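Local coordinates for protein catalase (Pseudomonas syringae, PDB 1M7S) that decomposes hydrogen peroxide into water and oxygen with a heme cofactor and so protects cells from peroxide toxicity, at residues His164-Thr169 with Leu450-Lys455; Asp417-Tyr422 with Asp457-Thr462; Ser445-Leu450 with Ser473-Leu478. All coordinates share one frame; numbering follows the deposited sequence.

Interaction 1 of 3, residues His164-Thr169 with Leu450-Lys455; sequences HVPEAT and LSYLYK. Unlike the reference sequence in segment 450-455: Tyr452 (reference Val).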
ATOM      1  N   HIS A 164      35.417 -12.341   2.807  1.00  7.48           N
ATOM      2  CA  HIS A 164      35.117 -13.457   1.944  1.00  9.46           C
ATOM      3  C   HIS A 164      35.013 -13.045   0.476  1.00  8.91           C
ATOM      4  O   HIS A 164      34.610 -13.832  -0.385  1.00  9.88           O
ATOM      5  CB  HIS A 164      33.725 -14.037   2.329  1.00 10.69           C
ATOM      6  CG  HIS A 164      33.614 -14.390   3.787  1.00 11.16           C
ATOM      7  ND1 HIS A 164      33.373 -13.404   4.725  1.00 10.84           N
ATOM      8  CD2 HIS A 164      33.725 -15.567   4.467  1.00 10.42           C
ATOM      9  CE1 HIS A 164      33.339 -13.945   5.940  1.00 10.01           C
ATOM     10  NE2 HIS A 164      33.544 -15.239   5.786  1.00  9.99           N
ATOM     11  N   VAL A 165      35.302 -11.772   0.153  1.00  8.78           N
ATOM     12  CA  VAL A 165      35.078 -11.207  -1.178  1.00  8.98           C
ATOM     13  C   VAL A 165      36.291 -10.464  -1.718  1.00  8.34           C
ATOM     14  O   VAL A 165      36.391  -9.242  -1.800  1.00  7.63           O
ATOM     15  CB  VAL A 165      33.866 -10.231  -1.086  1.00 10.47           C
ATOM     16  CG1 VAL A 165      33.443  -9.754  -2.495  1.00  9.18           C
ATOM     17  CG2 VAL A 165      32.630 -10.854  -0.436  1.00 10.50           C
ATOM     18  N   PRO A 166      37.307 -11.184  -2.175  1.00  8.67           N
ATOM     19  CA  PRO A 166      38.552 -10.687  -2.709  1.00  9.82           C
ATOM     20  C   PRO A 166      38.331  -9.845  -3.985  1.00  8.03           C
ATOM     21  O   PRO A 166      39.108  -8.887  -4.239  1.00  7.85           O
ATOM     22  CB  PRO A 166      39.453 -11.934  -3.023  1.00 11.44           C
ATOM     23  CG  PRO A 166      38.447 -13.051  -3.081  1.00 11.58           C
ATOM     24  CD  PRO A 166      37.249 -12.658  -2.220  1.00 10.58           C
ATOM     25  N   GLU A 167      37.214 -10.081  -4.667  1.00  6.87           N
ATOM     26  CA  GLU A 167      36.861  -9.270  -5.837  1.00  8.52           C
ATOM     27  C   GLU A 167      36.490  -7.829  -5.486  1.00  8.11           C
ATOM     28  O   GLU A 167      36.524  -6.945  -6.375  1.00  7.84           O
ATOM     29  CB  GLU A 167      35.799  -9.949  -6.679  1.00 10.73           C
ATOM     30  CG  GLU A 167      34.444 -10.067  -5.965  1.00 10.96           C
ATOM     31  CD  GLU A 167      34.298 -11.447  -5.291  1.00 14.85           C
ATOM     32  OE1 GLU A 167      33.129 -11.936  -5.336  1.00 13.90           O
ATOM     33  OE2 GLU A 167      35.296 -11.964  -4.680  1.00 12.60           O
ATOM     34  N   ALA A 168      36.186  -7.502  -4.222  1.00  6.36           N
ATOM     35  CA  ALA A 168      35.922  -6.112  -3.806  1.00  7.35           C
ATOM     36  C   ALA A 168      37.136  -5.206  -3.578  1.00  7.66           C
ATOM     37  O   ALA A 168      37.018  -3.988  -3.464  1.00  6.36           O
ATOM     38  CB  ALA A 168      35.194  -6.154  -2.486  1.00  5.80           C
ATOM     39  N   THR A 169      38.349  -5.758  -3.728  1.00  7.49           N
ATOM     40  CA  THR A 169      39.569  -5.027  -3.446  1.00  7.15           C
ATOM     41  C   THR A 169      39.718  -3.773  -4.288  1.00  6.16           C
ATOM     42  O   THR A 169      40.040  -2.687  -3.758  1.00  8.72           O
ATOM     43  CB  THR A 169      40.816  -5.932  -3.582  1.00  6.69           C
ATOM     44  OG1 THR A 169      40.556  -7.097  -2.796  1.00  7.58           O
ATOM     45  CG2 THR A 169      42.150  -5.341  -3.111  1.00  6.38           C
ATOM     46  N   LEU A 450      43.696  -7.337   4.945  1.00  8.41           N
ATOM     47  CA  LEU A 450      45.051  -6.801   4.716  1.00  9.00           C
ATOM     48  C   LEU A 450      45.821  -7.592   3.689  1.00  8.96           C
ATOM     49  O   LEU A 450      46.591  -7.052   2.874  1.00  8.95           O
ATOM     50  CB  LEU A 450      45.775  -6.777   6.083  1.00 10.65           C
ATOM     51  CG  LEU A 450      45.283  -5.657   7.017  1.00 10.26           C
ATOM     52  CD1 LEU A 450      45.966  -5.772   8.382  1.00 10.93           C
ATOM     53  CD2 LEU A 450      45.442  -4.250   6.454  1.00  9.21           C
ATOM     54  N   SER A 451      45.621  -8.916   3.685  1.00  8.30           N
ATOM     55  CA  SER A 451      46.302  -9.780   2.708  1.00 10.44           C
ATOM     56  C   SER A 451      45.868  -9.417   1.297  1.00  8.92           C
ATOM     57  O   SER A 451      46.681  -9.445   0.352  1.00 11.08           O
ATOM     58  CB  SER A 451      46.096 -11.268   3.005  1.00  9.00           C
ATOM     59  OG  SER A 451      44.818 -11.773   2.649  1.00 10.52           O
ATOM     60  N   TYR A 452      44.576  -9.067   1.140  1.00  7.16           N
ATOM     61  CA  TYR A 452      44.110  -8.626  -0.187  1.00  7.91           C
ATOM     62  C   TYR A 452      44.819  -7.378  -0.639  1.00  7.54           C
ATOM     63  O   TYR A 452      45.267  -7.267  -1.781  1.00  7.71           O
ATOM     64  CB  TYR A 452      42.591  -8.412  -0.188  1.00  8.73           C
ATOM     65  CG  TYR A 452      41.798  -9.674   0.154  1.00  9.25           C
ATOM     66  CD1 TYR A 452      40.475  -9.528   0.599  1.00  9.14           C
ATOM     67  CD2 TYR A 452      42.285 -10.953  -0.049  1.00  6.28           C
ATOM     68  CE1 TYR A 452      39.717 -10.651   0.876  1.00  9.03           C
ATOM     69  CE2 TYR A 452      41.543 -12.081   0.254  1.00  9.17           C
ATOM     70  CZ  TYR A 452      40.244 -11.924   0.708  1.00  8.35           C
ATOM     71  OH  TYR A 452      39.486 -13.018   1.021  1.00  9.80           O
ATOM     72  N   LEU A 453      44.994  -6.388   0.235  1.00  7.41           N
ATOM     73  CA  LEU A 453      45.652  -5.137  -0.062  1.00  8.38           C
ATOM     74  C   LEU A 453      47.144  -5.372  -0.311  1.00  8.82           C
ATOM     75  O   LEU A 453      47.738  -4.794  -1.226  1.00  8.74           O
ATOM     76  CB  LEU A 453      45.447  -4.173   1.105  1.00  9.74           C
ATOM     77  CG  LEU A 453      43.982  -3.882   1.507  1.00  9.12           C
ATOM     78  CD1 LEU A 453      43.986  -2.762   2.561  1.00  9.78           C
ATOM     79  CD2 LEU A 453      43.209  -3.481   0.256  1.00  6.35           C
ATOM     80  N   TYR A 454      47.702  -6.275   0.478  1.00  8.53           N
ATOM     81  CA  TYR A 454      49.149  -6.606   0.326  1.00 10.46           C
ATOM     82  C   TYR A 454      49.400  -7.294  -0.987  1.00 12.21           C
ATOM     83  O   TYR A 454      50.459  -7.133  -1.608  1.00 13.94           O
ATOM     84  CB  TYR A 454      49.568  -7.563   1.469  1.00 12.20           C
ATOM     85  CG  TYR A 454      51.094  -7.708   1.518  1.00 14.76           C
ATOM     86  CD1 TYR A 454      51.842  -6.806   2.248  1.00 14.78           C
ATOM     87  CD2 TYR A 454      51.721  -8.717   0.807  1.00 15.79           C
ATOM     88  CE1 TYR A 454      53.241  -6.901   2.290  1.00 16.53           C
ATOM     89  CE2 TYR A 454      53.119  -8.791   0.832  1.00 16.91           C
ATOM     90  CZ  TYR A 454      53.845  -7.903   1.591  1.00 16.73           C
ATOM     91  OH  TYR A 454      55.229  -7.997   1.606  1.00 20.87           O
ATOM     92  N   LYS A 455      48.449  -8.089  -1.447  1.00 10.99           N
ATOM     93  CA  LYS A 455      48.623  -8.794  -2.729  1.00 13.56           C
ATOM     94  C   LYS A 455      48.456  -7.827  -3.885  1.00 12.38           C
ATOM     95  O   LYS A 455      49.131  -8.013  -4.898  1.00 13.28           O
ATOM     96  CB  LYS A 455      47.666  -9.975  -2.750  1.00 15.40           C
ATOM     97  CG  LYS A 455      47.664 -10.801  -4.020  1.00 17.47           C
ATOM     98  CD  LYS A 455      48.996 -11.526  -4.205  1.00 20.47           C
ATOM     99  CE  LYS A 455      48.770 -12.523  -5.347  1.00 21.39           C
ATOM    100  NZ  LYS A 455      50.008 -12.823  -6.086  1.00 24.60           N
TER
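Pro166 lies over one face of the Tyr452 ring. Its CB sits 3.8 Å from Tyr452 CZ and forms a CH-pi contact, 4.0 Å from the ring centroid and 17° off the ring normal. The approach is offset toward the rim on the hydroxyl side. Pro166 CA comes over the same face and is 3.8 Å from Tyr452 CE1. The proline CD reaches out toward Tyr452 OH. The two side chains cross obliquely.

Tyr452 projects from helix 443-456 toward the loop. The hydroxyl runs past the proline and makes a hydrogen bond with the backbone O of Ser163, just before the loop segment. The ring is therefore held at its far end as well as covered on a face.

This is packing between two parts of the catalase fold. The loop joins helices 155-163 and 169-176 and lies within the catalase family region. Tyr452 belongs to the catalase-related immune-responsive region of the C-terminal helices. No hydrogen bond links the two segments themselves.

Thr169, at the start of helix 169-176, meets the base of the tyrosine side chain. Its OG1 is 3.6 Å from Tyr452 CB, and the two side chains cross at about a right angle. That hydroxyl donates to Pro166 O at 2.7 Å, 21° out of the carbonyl plane. Pro166 O also accepts from Thr169 N, so one carbonyl takes two donors from the same residue. OG1 stands beside the backbone N and CG2 anti to it, which places the methyl next to Leu453. The methyl carbon touches Leu453 CD2 at 4.0 Å. Leu453 in turn packs on Phe434 of helix 424-438 and on Tyr460 of helix 458-467.

Interaction 2 of 3, residues Asp417-Tyr422 with Asp457-Thr462; sequences DLYRSY and DPNYGT. Unlike the reference sequence in segment 417-422: Tyr419 (reference Phe). Unlike the reference sequence in segment 457-462: Pro458 (reference Arg), Asn459 (reference His).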
ATOM      1  N   ASP A 417      47.359  -1.631  -9.637  1.00 11.22           N
ATOM      2  CA  ASP A 417      47.516  -0.624 -10.676  1.00 13.25           C
ATOM      3  C   ASP A 417      46.993   0.713 -10.206  1.00 12.16           C
ATOM      4  O   ASP A 417      47.648   1.738 -10.261  1.00 12.24           O
ATOM      5  CB  ASP A 417      46.825  -1.047 -11.981  1.00 15.97           C
ATOM      6  CG  ASP A 417      47.593  -2.175 -12.629  1.00 20.20           C
ATOM      7  OD1 ASP A 417      48.774  -2.366 -12.306  1.00 20.44           O
ATOM      8  OD2 ASP A 417      47.024  -2.914 -13.465  1.00 24.15           O
ATOM      9  N   LEU A 418      45.756   0.718  -9.670  1.00 12.89           N
ATOM     10  CA  LEU A 418      45.134   1.916  -9.119  1.00 12.05           C
ATOM     11  C   LEU A 418      45.912   2.554  -7.993  1.00 12.03           C
ATOM     12  O   LEU A 418      46.229   3.782  -8.073  1.00 12.46           O
ATOM     13  CB  LEU A 418      43.702   1.526  -8.704  1.00 12.22           C
ATOM     14  CG  LEU A 418      42.762   2.622  -8.270  1.00 13.52           C
ATOM     15  CD1 LEU A 418      42.587   3.618  -9.420  1.00 12.41           C
ATOM     16  CD2 LEU A 418      41.387   1.999  -7.941  1.00 13.99           C
ATOM     17  N   TYR A 419      46.349   1.772  -7.011  1.00 10.48           N
ATOM     18  CA  TYR A 419      47.158   2.227  -5.896  1.00 11.35           C
ATOM     19  C   TYR A 419      48.437   2.897  -6.384  1.00 14.98           C
ATOM     20  O   TYR A 419      48.739   4.041  -6.008  1.00 15.90           O
ATOM     21  CB  TYR A 419      47.613   1.045  -4.978  1.00 10.69           C
ATOM     22  CG  TYR A 419      48.412   1.510  -3.783  1.00 11.89           C
ATOM     23  CD1 TYR A 419      47.868   2.107  -2.681  1.00 10.66           C
ATOM     24  CD2 TYR A 419      49.820   1.389  -3.811  1.00 11.42           C
ATOM     25  CE1 TYR A 419      48.608   2.578  -1.613  1.00 12.07           C
ATOM     26  CE2 TYR A 419      50.578   1.839  -2.764  1.00 12.19           C
ATOM     27  CZ  TYR A 419      49.987   2.425  -1.676  1.00 14.19           C
ATOM     28  OH  TYR A 419      50.780   2.881  -0.625  1.00 15.67           O
ATOM     29  N   ARG A 420      49.139   2.251  -7.305  1.00 17.12           N
ATOM     30  CA  ARG A 420      50.380   2.774  -7.846  1.00 17.08           C
ATOM     31  C   ARG A 420      50.219   4.023  -8.695  1.00 18.03           C
ATOM     32  O   ARG A 420      51.215   4.772  -8.862  1.00 17.06           O
ATOM     33  CB  ARG A 420      51.123   1.721  -8.683  1.00 17.63           C
ATOM     34  CG  ARG A 420      51.759   0.656  -7.789  1.00 19.77           C
ATOM     35  CD  ARG A 420      52.566  -0.317  -8.630  1.00 20.02           C
ATOM     36  NE  ARG A 420      51.734  -1.319  -9.215  1.00 22.60           N
ATOM     37  CZ  ARG A 420      51.124  -2.363  -8.708  1.00 22.23           C
ATOM     38  NH1 ARG A 420      51.193  -2.722  -7.421  1.00 21.78           N
ATOM     39  NH2 ARG A 420      50.419  -3.102  -9.550  1.00 22.77           N
ATOM     40  N   SER A 421      49.045   4.264  -9.241  1.00 16.06           N
ATOM     41  CA  SER A 421      48.747   5.455 -10.004  1.00 15.63           C
ATOM     42  C   SER A 421      48.504   6.692  -9.124  1.00 17.17           C
ATOM     43  O   SER A 421      48.484   7.831  -9.588  1.00 16.02           O
ATOM     44  CB  SER A 421      47.499   5.180 -10.873  1.00 15.83           C
ATOM     45  OG  SER A 421      46.291   5.320 -10.138  1.00 15.23           O
ATOM     46  N   TYR A 422      48.268   6.499  -7.818  1.00 15.29           N
ATOM     47  CA  TYR A 422      47.969   7.603  -6.928  1.00 16.30           C
ATOM     48  C   TYR A 422      49.202   8.410  -6.520  1.00 15.82           C
ATOM     49  O   TYR A 422      50.315   7.871  -6.462  1.00 14.49           O
ATOM     50  CB  TYR A 422      47.334   7.059  -5.646  1.00 16.39           C
ATOM     51  CG  TYR A 422      45.893   6.628  -5.772  1.00 15.27           C
ATOM     52  CD1 TYR A 422      45.437   5.623  -4.929  1.00 16.96           C
ATOM     53  CD2 TYR A 422      45.033   7.163  -6.707  1.00 15.59           C
ATOM     54  CE1 TYR A 422      44.111   5.197  -5.027  1.00 16.97           C
ATOM     55  CE2 TYR A 422      43.710   6.753  -6.795  1.00 19.84           C
ATOM     56  CZ  TYR A 422      43.271   5.757  -5.926  1.00 17.81           C
ATOM     57  OH  TYR A 422      41.959   5.349  -6.021  1.00 20.32           O
ATOM     58  N   ASP A 457      49.284  -4.592  -3.703  1.00 13.13           N
ATOM     59  CA  ASP A 457      50.602  -3.918  -3.648  1.00 14.40           C
ATOM     60  C   ASP A 457      51.138  -4.028  -2.229  1.00 14.68           C
ATOM     61  O   ASP A 457      50.481  -3.669  -1.251  1.00 14.22           O
ATOM     62  CB  ASP A 457      50.469  -2.467  -4.087  1.00 15.61           C
ATOM     63  CG  ASP A 457      51.760  -1.688  -4.050  1.00 17.10           C
ATOM     64  OD1 ASP A 457      52.286  -1.359  -5.122  1.00 17.09           O
ATOM     65  OD2 ASP A 457      52.287  -1.398  -2.954  1.00 18.79           O
ATOM     66  N   PRO A 458      52.363  -4.500  -2.028  1.00 15.66           N
ATOM     67  CA  PRO A 458      52.965  -4.723  -0.732  1.00 16.23           C
ATOM     68  C   PRO A 458      53.044  -3.473   0.129  1.00 14.34           C
ATOM     69  O   PRO A 458      52.876  -3.519   1.365  1.00 15.04           O
ATOM     70  CB  PRO A 458      54.385  -5.308  -0.952  1.00 18.38           C
ATOM     71  CG  PRO A 458      54.512  -5.354  -2.439  1.00 19.77           C
ATOM     72  CD  PRO A 458      53.214  -4.994  -3.138  1.00 17.16           C
ATOM     73  N   ASN A 459      53.218  -2.315  -0.489  1.00 13.48           N
ATOM     74  CA  ASN A 459      53.303  -1.052   0.257  1.00 13.21           C
ATOM     75  C   ASN A 459      51.912  -0.704   0.794  1.00 13.12           C
ATOM     76  O   ASN A 459      51.764  -0.242   1.932  1.00 14.96           O
ATOM     77  CB  ASN A 459      53.764   0.084  -0.640  1.00 13.59           C
ATOM     78  CG  ASN A 459      53.988   1.414   0.031  1.00 15.68           C
ATOM     79  OD1 ASN A 459      53.524   2.468  -0.460  1.00 18.52           O
ATOM     80  ND2 ASN A 459      54.712   1.460   1.148  1.00 14.14           N
ATOM     81  N   TYR A 460      50.956  -0.852  -0.115  1.00 11.80           N
ATOM     82  CA  TYR A 460      49.544  -0.568   0.314  1.00 10.82           C
ATOM     83  C   TYR A 460      49.216  -1.385   1.540  1.00 11.80           C
ATOM     84  O   TYR A 460      48.778  -0.820   2.543  1.00 12.77           O
ATOM     85  CB  TYR A 460      48.702  -0.965  -0.883  1.00  8.88           C
ATOM     86  CG  TYR A 460      47.209  -0.668  -0.830  1.00  9.75           C
ATOM     87  CD1 TYR A 460      46.616   0.156   0.094  1.00  9.19           C
ATOM     88  CD2 TYR A 460      46.444  -1.230  -1.851  1.00  8.45           C
ATOM     89  CE1 TYR A 460      45.247   0.346   0.083  1.00 10.13           C
ATOM     90  CE2 TYR A 460      45.057  -0.980  -1.896  1.00 10.19           C
ATOM     91  CZ  TYR A 460      44.494  -0.223  -0.923  1.00  7.20           C
ATOM     92  OH  TYR A 460      43.116   0.022  -0.892  1.00  7.14           O
ATOM     93  N   GLY A 461      49.334  -2.707   1.443  1.00 11.73           N
ATOM     94  CA  GLY A 461      49.021  -3.603   2.536  1.00 12.14           C
ATOM     95  C   GLY A 461      49.843  -3.380   3.811  1.00 15.60           C
ATOM     96  O   GLY A 461      49.311  -3.355   4.923  1.00 12.36           O
ATOM     97  N   THR A 462      51.144  -3.115   3.680  1.00 15.52           N
ATOM     98  CA  THR A 462      51.955  -2.820   4.868  1.00 15.71           C
ATOM     99  C   THR A 462      51.504  -1.551   5.571  1.00 13.35           C
ATOM    100  O   THR A 462      51.458  -1.485   6.795  1.00 13.17           O
ATOM    101  CB  THR A 462      53.440  -2.672   4.466  1.00 16.00           C
ATOM    102  OG1 THR A 462      53.846  -3.937   3.950  1.00 15.85           O
ATOM    103  CG2 THR A 462      54.288  -2.225   5.658  1.00 15.27           C
TER
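Tyr419 and Arg420 of helix 413-421 meet the N-terminal end of helix 458-467, where Asp457 is the N-cap. Both helices belong to the C-terminal helical region of the catalase. Asp417 does not touch the other segment, but it takes part in a salt-bridge network with Arg420 and Asp457. Its OD1 receives Arg420 NH2 at 3.3 Å, from above the carboxylate plane.

Tyr419 carries most of the contact. Its CG is anti to the backbone N (chi1 -178°), which puts CG on the side of Tyr460. Tyr460 CB sits over the centre of the Tyr419 ring, 3.5 Å from the centroid, in a CH-pi contact. The rings form an offset pair: their planes are only 10° apart, but little of one lies over the other. Tyr419 CD1 comes over the other ring near its rim, 3.4 Å from Tyr460 CG. The Tyr419 hydroxyl donates to Asn459 OD1 at 2.8 Å, from above the amide carbonyl plane. Lys427 of helix 424-438 adds a cation-pi contact to Tyr419. The Tyr460 hydroxyl bonds to Thr173 of helix 169-176.

Arg420 follows, with its chain bent at chi3. Its guanidinium lies nearly coplanar with the Asp457 carboxylate, and NH1 also bonds to Glu456 O. The two oxygens of Asp457 divide their work. OD2 caps the helix by accepting from Asn459 N at 2.8 Å and from Tyr460 N at 3.2 Å, the two donors coming from opposite faces of its plane. OD1 accepts Arg420 NH1 on its anti lone pair, at 2.9 Å with an N-H...acceptor angle of 159°.

Interaction 3 of 3, residues Ser445-Leu450 with Ser473-Leu478; sequences SKNIML and SKVKSL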
ATOM      1  N   SER A 445      39.165 -11.480  10.195  1.00 11.68           N
ATOM      2  CA  SER A 445      38.763 -10.768   8.963  1.00 11.56           C
ATOM      3  C   SER A 445      39.735  -9.648   8.618  1.00 12.24           C
ATOM      4  O   SER A 445      39.980  -9.413   7.436  1.00 11.64           O
ATOM      5  CB  SER A 445      37.388 -10.082   9.129  1.00 11.83           C
ATOM      6  OG  SER A 445      36.436 -11.122   9.258  1.00 10.67           O
ATOM      7  N   LYS A 446      40.247  -8.969   9.636  1.00 13.14           N
ATOM      8  CA  LYS A 446      41.173  -7.857   9.437  1.00 12.13           C
ATOM      9  C   LYS A 446      42.452  -8.342   8.754  1.00 10.35           C
ATOM     10  O   LYS A 446      42.842  -7.731   7.766  1.00  9.92           O
ATOM     11  CB  LYS A 446      41.538  -7.184  10.764  1.00 11.87           C
ATOM     12  CG  LYS A 446      42.558  -6.066  10.662  1.00 11.90           C
ATOM     13  CD  LYS A 446      43.126  -5.626  12.000  1.00 10.55           C
ATOM     14  CE  LYS A 446      42.083  -5.109  12.978  1.00 10.97           C
ATOM     15  NZ  LYS A 446      42.698  -4.624  14.253  1.00 12.29           N
ATOM     16  N   ASN A 447      43.085  -9.435   9.210  1.00  9.96           N
ATOM     17  CA  ASN A 447      44.310  -9.847   8.522  1.00 12.45           C
ATOM     18  C   ASN A 447      44.007 -10.387   7.128  1.00 11.38           C
ATOM     19  O   ASN A 447      44.900 -10.245   6.305  1.00 12.51           O
ATOM     20  CB  ASN A 447      45.098 -10.881   9.333  1.00 15.16           C
ATOM     21  CG  ASN A 447      45.697 -10.194  10.568  1.00 15.52           C
ATOM     22  OD1 ASN A 447      46.173  -9.073  10.518  1.00 14.93           O
ATOM     23  ND2 ASN A 447      45.649 -10.906  11.685  1.00 18.38           N
ATOM     24  N   ILE A 448      42.801 -10.926   6.921  1.00  9.58           N
ATOM     25  CA  ILE A 448      42.477 -11.419   5.564  1.00 10.50           C
ATOM     26  C   ILE A 448      42.304 -10.228   4.621  1.00  9.13           C
ATOM     27  O   ILE A 448      42.775 -10.234   3.479  1.00  9.00           O
ATOM     28  CB  ILE A 448      41.252 -12.303   5.596  1.00  9.61           C
ATOM     29  CG1 ILE A 448      41.624 -13.695   6.180  1.00 10.63           C
ATOM     30  CG2 ILE A 448      40.661 -12.454   4.176  1.00  8.68           C
ATOM     31  CD1 ILE A 448      40.288 -14.454   6.389  1.00 10.75           C
ATOM     32  N   MET A 449      41.576  -9.212   5.069  1.00 10.00           N
ATOM     33  CA  MET A 449      41.434  -7.976   4.304  1.00  8.18           C
ATOM     34  C   MET A 449      42.802  -7.406   3.964  1.00  9.29           C
ATOM     35  O   MET A 449      42.980  -6.954   2.816  1.00  7.94           O
ATOM     36  CB  MET A 449      40.654  -6.928   5.094  1.00  7.95           C
ATOM     37  CG  MET A 449      39.135  -7.132   5.085  1.00  8.51           C
ATOM     38  SD  MET A 449      38.313  -7.340   3.491  1.00  9.38           S
ATOM     39  CE  MET A 449      38.909  -5.916   2.593  1.00  9.36           C
ATOM     40  N   LEU A 450      43.696  -7.337   4.945  1.00  8.41           N
ATOM     41  CA  LEU A 450      45.051  -6.801   4.716  1.00  9.00           C
ATOM     42  C   LEU A 450      45.821  -7.592   3.689  1.00  8.96           C
ATOM     43  O   LEU A 450      46.591  -7.052   2.874  1.00  8.95           O
ATOM     44  CB  LEU A 450      45.775  -6.777   6.083  1.00 10.65           C
ATOM     45  CG  LEU A 450      45.283  -5.657   7.017  1.00 10.26           C
ATOM     46  CD1 LEU A 450      45.966  -5.772   8.382  1.00 10.93           C
ATOM     47  CD2 LEU A 450      45.442  -4.250   6.454  1.00  9.21           C
ATOM     48  N   SER A 473      53.244 -10.222   9.761  1.00 20.43           N
ATOM     49  CA  SER A 473      53.742 -11.548   9.391  1.00 21.13           C
ATOM     50  C   SER A 473      52.592 -12.450   8.958  1.00 19.63           C
ATOM     51  O   SER A 473      52.730 -13.214   7.995  1.00 20.32           O
ATOM     52  CB  SER A 473      54.568 -12.128  10.555  1.00 23.61           C
ATOM     53  OG  SER A 473      53.668 -12.551  11.575  1.00 26.60           O
ATOM     54  N   LYS A 474      51.428 -12.385   9.592  1.00 17.62           N
ATOM     55  CA  LYS A 474      50.266 -13.172   9.184  1.00 18.39           C
ATOM     56  C   LYS A 474      49.744 -12.636   7.837  1.00 16.39           C
ATOM     57  O   LYS A 474      49.398 -13.427   6.947  1.00 14.85           O
ATOM     58  CB  LYS A 474      49.158 -13.128  10.224  1.00 18.03           C
ATOM     59  CG  LYS A 474      47.909 -13.901   9.857  1.00 20.50           C
ATOM     60  CD  LYS A 474      48.057 -15.407  10.024  1.00 22.78           C
ATOM     61  CE  LYS A 474      46.766 -16.103   9.658  1.00 22.85           C
ATOM     62  NZ  LYS A 474      46.913 -17.454   9.067  1.00 24.83           N
ATOM     63  N   VAL A 475      49.779 -11.295   7.707  1.00 17.06           N
ATOM     64  CA  VAL A 475      49.347 -10.724   6.411  1.00 16.14           C
ATOM     65  C   VAL A 475      50.205 -11.262   5.282  1.00 16.41           C
ATOM     66  O   VAL A 475      49.722 -11.649   4.212  1.00 18.79           O
ATOM     67  CB  VAL A 475      49.425  -9.197   6.447  1.00 17.35           C
ATOM     68  CG1 VAL A 475      49.197  -8.520   5.106  1.00 16.49           C
ATOM     69  CG2 VAL A 475      48.429  -8.689   7.492  1.00 17.80           C
ATOM     70  N   LYS A 476      51.539 -11.179   5.428  1.00 14.11           N
ATOM     71  CA  LYS A 476      52.414 -11.692   4.395  1.00 15.29           C
ATOM     72  C   LYS A 476      52.209 -13.167   4.096  1.00 14.90           C
ATOM     73  O   LYS A 476      52.220 -13.495   2.911  1.00 16.98           O
ATOM     74  CB  LYS A 476      53.883 -11.438   4.765  1.00 16.06           C
ATOM     75  CG  LYS A 476      54.214  -9.955   4.639  1.00 18.36           C
ATOM     76  CD  LYS A 476      55.673  -9.771   5.016  1.00 22.70           C
ATOM     77  CE  LYS A 476      56.001  -8.286   5.140  1.00 24.60           C
ATOM     78  NZ  LYS A 476      57.482  -8.111   5.118  1.00 28.07           N
ATOM     79  N   SER A 477      51.998 -14.029   5.075  1.00 17.16           N
ATOM     80  CA  SER A 477      51.824 -15.452   4.782  1.00 19.03           C
ATOM     81  C   SER A 477      50.481 -15.752   4.151  1.00 18.52           C
ATOM     82  O   SER A 477      50.400 -16.586   3.212  1.00 20.75           O
ATOM     83  CB  SER A 477      52.123 -16.314   5.999  1.00 22.51           C
ATOM     84  OG  SER A 477      51.016 -16.430   6.871  1.00 25.63           O
ATOM     85  N   LEU A 478      49.421 -15.085   4.596  1.00 16.01           N
ATOM     86  CA  LEU A 478      48.148 -15.192   3.895  1.00 14.58           C
ATOM     87  C   LEU A 478      48.348 -14.689   2.454  1.00 12.14           C
ATOM     88  O   LEU A 478      47.982 -15.402   1.521  1.00 14.22           O
ATOM     89  CB  LEU A 478      47.040 -14.407   4.587  1.00 14.54           C
ATOM     90  CG  LEU A 478      46.456 -14.915   5.895  1.00 16.42           C
ATOM     91  CD1 LEU A 478      45.465 -13.866   6.427  1.00 17.72           C
ATOM     92  CD2 LEU A 478      45.671 -16.214   5.823  1.00 15.96           C
TER
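Val475 packs against Leu450 at the tight end of this contact. Val475 CG2 is 3.6 Å from Leu450 CB and also meets Leu450 CD1. The other methyl, CG1, lies against the Leu450 carbonyl, 3.7 Å from its O. Both valine branches thus touch one residue, and the two side chains lie at a slant to each other. Val464 and Ala465 of helix 458-467 also pack on Leu450. Asn447 is buried here too, with OD1 3.8 Å from Val475 CG2. That oxygen accepts a hydrogen bond from Asp471 N, just ahead of helix 472-480.

The contact is a helix-helix crossing within the C-terminal helical region of the catalase. The segment axes approach to 8.6 Å and cross at -56°. Leu478 CD1 reaches the backbone of helix 443-456, 3.7 Å from Asn447 O, and touches Ile448 CG1 at 3.9 Å. Ile448 also packs on Arg380 of the second subunit.

Toward solvent the packing is looser. Lys474 is exposed and lays only its CG near Asn447 CB, at 4.2 Å. A bend at chi2 (77°) turns CD aside. The amine end does not approach segment 445-450.

Helix 443-456 is common to interactions 1 and 3, which share Leu450 and have centres about 9 Å apart. Ser451 CB meets Leu478 CB at 3.6 Å between them, and Tyr454 CB meets Val475 CG1 at 3.8 Å. Interaction 2 is centred about 12 Å from interaction 1 and about 16 Å from interaction 3. Leu453 CD2 lies 3.7 Å from Tyr460 OH, which joins the loop packing to the tyrosine pair. Helices 443-456, 458-467 and 472-480 follow one another in the chain. All three contacts lie away from the active site and the heme iron ligand. In interaction 1 the side chain of Val165 is about 13 Å from a heme.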